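Local coordinates for TENA/THI-4 protein (Shewanella denitrificans OS217, PDB 3DDE) that is of unknown function but adopts a heme oxygenase-like all-helical fold and may have oxidoreductase activity, at residues 59-64 / 120-125; 81-86 / 176-181. One frame throughout, in Å; residues are numbered along the deposited sequence.

Interaction 1. Residues 59-64 / 120-125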
loop_
_atom_site.group_PDB
_atom_site.type_symbol
_atom_site.label_atom_id
_atom_site.label_comp_id
_atom_site.label_asym_id
_atom_site.label_seq_id
_atom_site.Cartn_x
_atom_site.Cartn_y
_atom_site.Cartn_z
ATOM N N GLN A 59 -8.771 -9.430 -4.593
ATOM C CA GLN A 59 -8.419 -10.214 -5.772
ATOM C C GLN A 59 -7.606 -9.348 -6.752
ATOM O O GLN A 59 -6.580 -9.787 -7.280
ATOM C CB GLN A 59 -9.676 -10.759 -6.462
ATOM C CG GLN A 59 -9.434 -11.540 -7.745
ATOM C CD GLN A 59 -8.482 -12.715 -7.558
ATOM O OE1 GLN A 59 -8.918 -13.846 -7.316
ATOM N NE2 GLN A 59 -7.175 -12.444 -7.611
ATOM N N ALA A 60 -8.060 -8.124 -6.994
ATOM C CA ALA A 60 -7.336 -7.212 -7.875
ATOM C C ALA A 60 -5.943 -6.897 -7.299
ATOM O O ALA A 60 -4.985 -6.710 -8.039
ATOM C CB ALA A 60 -8.146 -5.905 -8.125
ATOM N N LEU A 61 -5.832 -6.882 -5.977
ATOM C CA LEU A 61 -4.567 -6.571 -5.307
ATOM C C LEU A 61 -3.439 -7.576 -5.612
ATOM O O LEU A 61 -2.269 -7.186 -5.720
ATOM C CB LEU A 61 -4.811 -6.432 -3.801
ATOM C CG LEU A 61 -3.741 -5.789 -2.922
ATOM C CD1 LEU A 61 -3.301 -4.409 -3.453
ATOM C CD2 LEU A 61 -4.286 -5.694 -1.497
ATOM N N VAL A 62 -3.781 -8.859 -5.757
ATOM C CA VAL A 62 -2.794 -9.876 -6.134
ATOM C C VAL A 62 -2.084 -9.454 -7.440
ATOM O O VAL A 62 -0.855 -9.595 -7.574
ATOM C CB VAL A 62 -3.449 -11.268 -6.371
ATOM C CG1 VAL A 62 -2.386 -12.322 -6.802
ATOM C CG2 VAL A 62 -4.266 -11.740 -5.137
ATOM N N GLY A 63 -2.863 -8.953 -8.400
ATOM C CA GLY A 63 -2.327 -8.524 -9.700
ATOM C C GLY A 63 -1.469 -7.270 -9.653
ATOM O O GLY A 63 -0.581 -7.084 -10.467
ATOM N N ILE A 64 -1.735 -6.403 -8.686
ATOM C CA ILE A 64 -0.956 -5.194 -8.503
ATOM C C ILE A 64 0.340 -5.457 -7.737
ATOM O O ILE A 64 1.371 -4.904 -8.093
ATOM C CB ILE A 64 -1.790 -4.116 -7.772
ATOM C CG1 ILE A 64 -2.997 -3.743 -8.634
ATOM C CG2 ILE A 64 -0.938 -2.882 -7.479
ATOM C CD1 ILE A 64 -4.162 -3.278 -7.823
ATOM N N TYR A 120 -7.053 -10.772 6.954
ATOM C CA TYR A 120 -6.289 -11.935 6.499
ATOM C C TYR A 120 -6.216 -12.025 4.989
ATOM O O TYR A 120 -5.139 -12.181 4.427
ATOM C CB TYR A 120 -6.845 -13.239 7.092
ATOM C CG TYR A 120 -6.081 -14.458 6.602
ATOM C CD1 TYR A 120 -4.783 -14.689 7.027
ATOM C CD2 TYR A 120 -6.638 -15.343 5.676
ATOM C CE1 TYR A 120 -4.057 -15.775 6.572
ATOM C CE2 TYR A 120 -5.920 -16.421 5.208
ATOM C CZ TYR A 120 -4.624 -16.631 5.671
ATOM O OH TYR A 120 -3.895 -17.702 5.242
ATOM N N LEU A 121 -7.357 -11.893 4.344
ATOM C CA LEU A 121 -7.470 -11.945 2.887
ATOM C C LEU A 121 -6.688 -10.838 2.167
ATOM O O LEU A 121 -6.051 -11.116 1.144
ATOM C CB LEU A 121 -8.956 -11.945 2.460
ATOM C CG LEU A 121 -9.816 -13.156 2.834
ATOM C CD1 LEU A 121 -11.232 -12.975 2.344
ATOM C CD2 LEU A 121 -9.248 -14.443 2.292
ATOM N N TYR A 122 -6.721 -9.601 2.671
ATOM C CA TYR A 122 -5.886 -8.520 2.076
ATOM C C TYR A 122 -4.407 -8.831 2.272
ATOM O O TYR A 122 -3.601 -8.656 1.366
ATOM C CB TYR A 122 -6.180 -7.123 2.649
ATOM C CG TYR A 122 -7.352 -6.406 2.042
ATOM C CD1 TYR A 122 -7.219 -5.718 0.845
ATOM C CD2 TYR A 122 -8.585 -6.378 2.672
ATOM C CE1 TYR A 122 -8.286 -5.046 0.279
ATOM C CE2 TYR A 122 -9.642 -5.694 2.139
ATOM C CZ TYR A 122 -9.499 -5.027 0.934
ATOM O OH TYR A 122 -10.556 -4.346 0.380
ATOM N N TRP A 123 -4.055 -9.305 3.454
ATOM C CA TRP A 123 -2.658 -9.650 3.754
ATOM C C TRP A 123 -2.099 -10.708 2.815
ATOM O O TRP A 123 -0.997 -10.540 2.270
ATOM C CB TRP A 123 -2.551 -10.121 5.206
ATOM C CG TRP A 123 -1.209 -10.553 5.666
ATOM C CD1 TRP A 123 -0.830 -11.807 5.986
ATOM C CD2 TRP A 123 -0.059 -9.722 5.859
ATOM N NE1 TRP A 123 0.485 -11.814 6.406
ATOM C CE2 TRP A 123 0.972 -10.541 6.337
ATOM C CE3 TRP A 123 0.184 -8.351 5.710
ATOM C CZ2 TRP A 123 2.242 -10.050 6.620
ATOM C CZ3 TRP A 123 1.443 -7.858 6.016
ATOM C CH2 TRP A 123 2.455 -8.705 6.461
ATOM N N ILE A 124 -2.836 -11.795 2.622
ATOM C CA ILE A 124 -2.337 -12.879 1.782
ATOM C C ILE A 124 -2.424 -12.522 0.285
ATOM O O ILE A 124 -1.831 -13.183 -0.568
ATOM C CB ILE A 124 -2.948 -14.281 2.168
ATOM C CG1 ILE A 124 -4.464 -14.364 1.936
ATOM C CG2 ILE A 124 -2.561 -14.668 3.601
ATOM C CD1 ILE A 124 -4.858 -14.580 0.458
ATOM N N SER A 125 -3.138 -11.454 -0.014
ATOM C CA SER A 125 -3.262 -10.946 -1.369
ATOM C C SER A 125 -2.168 -9.921 -1.690
ATOM O O SER A 125 -1.724 -9.818 -2.828
ATOM C CB SER A 125 -4.645 -10.330 -1.571
ATOM O OG SER A 125 -5.656 -11.308 -1.392
#
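L61 brings its CD2 methyl to the rim of the Y122 ring, 3.8 Å from CD1 and in the plane of the ring. The two side chains cross at about a right angle, and the methyl sits at the ring edge. Y122 hydroxyl is held by a hydrogen bond to H54, and its ring stacks with W123 of the third subunit. Beside this pair, V62 CG2 packs on S125 CB at 3.9 Å. That methyl stands anti to the carbonyl carbon of V62. S125 has chi1 -62°, which turns OG back along its own helix to L121 O, a bond of 2.6 Å with the donor tilted 24° from the carbonyl plane. With an alanine here OG is gone, and L121 O would probably be left without its hydroxyl donor. V62 CA lies 3.5 Å from S125 O in a CA-H...O contact. The axes of the two segments approach to 8.7 Å at a crossing angle of -21°. No hydrogen bond joins the two segments. The contact therefore rests on methyl and ring-edge packing plus one CA-H...O contact, while the serine hydroxyl is used within its own helix.

Interaction 2. Residues 81-86 / 176-181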
loop_
_atom_site.group_PDB
_atom_site.type_symbol
_atom_site.label_atom_id
_atom_site.label_comp_id
_atom_site.label_asym_id
_atom_site.label_seq_id
_atom_site.Cartn_x
_atom_site.Cartn_y
_atom_site.Cartn_z
ATOM N N ALA A 81 -11.817 -10.009 -10.420
ATOM C CA ALA A 81 -12.138 -8.838 -9.595
ATOM C C ALA A 81 -13.345 -8.147 -10.255
ATOM O O ALA A 81 -14.285 -7.719 -9.583
ATOM C CB ALA A 81 -10.925 -7.870 -9.506
ATOM N N HIS A 82 -13.311 -8.049 -11.577
ATOM C CA HIS A 82 -14.420 -7.452 -12.323
ATOM C C HIS A 82 -15.720 -8.250 -12.149
ATOM O O HIS A 82 -16.794 -7.669 -11.977
ATOM C CB HIS A 82 -14.059 -7.355 -13.798
ATOM C CG HIS A 82 -15.178 -6.894 -14.677
ATOM N ND1 HIS A 82 -15.678 -7.667 -15.698
ATOM C CD2 HIS A 82 -15.891 -5.743 -14.688
ATOM C CE1 HIS A 82 -16.634 -6.998 -16.321
ATOM N NE2 HIS A 82 -16.789 -5.831 -15.721
ATOM N N GLU A 83 -15.611 -9.578 -12.197
ATOM C CA GLU A 83 -16.771 -10.463 -12.017
ATOM C C GLU A 83 -17.358 -10.384 -10.607
ATOM O O GLU A 83 -18.582 -10.436 -10.446
ATOM C CB GLU A 83 -16.435 -11.916 -12.383
ATOM C CG GLU A 83 -16.243 -12.122 -13.864
ATOM C CD GLU A 83 -17.461 -11.675 -14.650
ATOM O OE1 GLU A 83 -18.538 -12.304 -14.496
ATOM O OE2 GLU A 83 -17.336 -10.694 -15.427
ATOM N N GLU A 84 -16.494 -10.238 -9.596
ATOM C CA GLU A 84 -16.949 -10.119 -8.211
ATOM C C GLU A 84 -17.488 -8.748 -7.820
ATOM O O GLU A 84 -18.209 -8.641 -6.845
ATOM C CB GLU A 84 -15.817 -10.460 -7.234
ATOM C CG GLU A 84 -15.388 -11.894 -7.302
ATOM C CD GLU A 84 -16.527 -12.841 -6.985
ATOM O OE1 GLU A 84 -16.911 -12.911 -5.796
ATOM O OE2 GLU A 84 -17.029 -13.505 -7.921
ATOM N N ALA A 85 -17.122 -7.696 -8.543
ATOM C CA ALA A 85 -17.534 -6.343 -8.147
ATOM C C ALA A 85 -19.052 -6.216 -7.969
ATOM O O ALA A 85 -19.835 -6.588 -8.854
ATOM C CB ALA A 85 -17.000 -5.282 -9.108
ATOM N N GLY A 86 -19.446 -5.721 -6.793
ATOM C CA GLY A 86 -20.845 -5.520 -6.441
ATOM C C GLY A 86 -21.603 -6.733 -5.900
ATOM O O GLY A 86 -22.738 -6.587 -5.429
ATOM N N ALA A 176 -19.911 -22.868 -11.020
ATOM C CA ALA A 176 -19.550 -24.200 -11.513
ATOM C C ALA A 176 -18.545 -23.968 -12.652
ATOM O O ALA A 176 -17.809 -24.879 -13.045
ATOM C CB ALA A 176 -20.776 -24.944 -12.019
ATOM N N LYS A 177 -18.559 -22.737 -13.183
ATOM C CA LYS A 177 -17.644 -22.266 -14.220
ATOM C C LYS A 177 -16.428 -21.696 -13.498
ATOM O O LYS A 177 -15.296 -22.064 -13.801
ATOM C CB LYS A 177 -18.314 -21.180 -15.076
ATOM C CG LYS A 177 -17.407 -20.517 -16.131
ATOM C CD LYS A 177 -18.079 -19.305 -16.781
ATOM N N HIS A 178 -16.671 -20.805 -12.535
ATOM C CA HIS A 178 -15.605 -20.214 -11.731
ATOM C C HIS A 178 -14.771 -21.283 -11.013
ATOM O O HIS A 178 -13.551 -21.134 -10.868
ATOM C CB HIS A 178 -16.193 -19.205 -10.738
ATOM C CG HIS A 178 -16.637 -17.925 -11.376
ATOM N ND1 HIS A 178 -17.286 -17.887 -12.594
ATOM C CD2 HIS A 178 -16.571 -16.644 -10.945
ATOM C CE1 HIS A 178 -17.562 -16.632 -12.902
ATOM N NE2 HIS A 178 -17.140 -15.858 -11.917
ATOM N N ALA A 179 -15.427 -22.335 -10.539
ATOM C CA ALA A 179 -14.734 -23.462 -9.917
ATOM C C ALA A 179 -13.772 -24.107 -10.920
ATOM O O ALA A 179 -12.633 -24.422 -10.587
ATOM C CB ALA A 179 -15.742 -24.515 -9.419
ATOM N N GLU A 180 -14.245 -24.322 -12.146
ATOM C CA GLU A 180 -13.405 -24.901 -13.196
ATOM C C GLU A 180 -12.227 -23.974 -13.531
ATOM O O GLU A 180 -11.099 -24.436 -13.735
ATOM C CB GLU A 180 -14.223 -25.192 -14.458
ATOM N N GLU A 181 -12.499 -22.667 -13.561
ATOM C CA GLU A 181 -11.496 -21.657 -13.871
ATOM C C GLU A 181 -10.400 -21.602 -12.796
ATOM O O GLU A 181 -9.222 -21.462 -13.125
ATOM C CB GLU A 181 -12.172 -20.284 -14.060
ATOM C CG GLU A 181 -13.129 -20.219 -15.261
ATOM C CD GLU A 181 -13.820 -18.858 -15.446
ATOM O OE1 GLU A 181 -13.827 -18.028 -14.509
ATOM O OE2 GLU A 181 -14.369 -18.614 -16.544
#
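E83 and H178 meet between two helices of the heme oxygenase-like bundle, near the C-terminal end of helix 71-84 and within helix 166-189. The H178 ring points its NE2 corner across the gap. E83 CB lies 4.0 Å from NE2, at the ring edge and near its plane. H178 takes chi1 -74°, with CG anti to the carbonyl carbon, and this carries the imidazole out toward helix 71-84. E83 also has CG anti to its carbonyl carbon, and its chain bends at chi2 (-56°). With this bend, E83 OE1 lies 4.6 Å from H178 NE2, and no bond forms. E84 bends in a similar way. Its OE2 approaches the ring obliquely, 4.4 Å from H178 CD2. No hydrogen bond or salt bridge joins the segments, although two carboxylates lie near the imidazole. The backbones stand well apart, with the CA atoms of E83 and H178 9.8 Å from each other, and the H178 side chain bridges most of the distance to E83 CB. H80 meets the H178 ring edge-to-face, and E141 of helix 134-141 also touches this histidine. Within its own helix, E181 OE1 lies 3.9 Å above one face of the H178 ring, offset toward the rim.

From the N terminus, the chain runs through helix 55-65, turns, and enters helix 71-84. Interaction 1 closes a loop of 55 residues when helix 112-126 returns to helix 55-65. Interaction 2 closes a longer loop of 89 residues, from helix 71-84 to helix 166-189. The second loop opens before the first has closed, so the two cross along the chain. They tie four helices into a row, with helices 55-65 and 71-84, one from each interaction, side by side in the middle. There the contacts touch directly, A60 CB to A81 CB at 3.7 Å. Both also reach the second subunit, where A60 and A81 each pack on its F78.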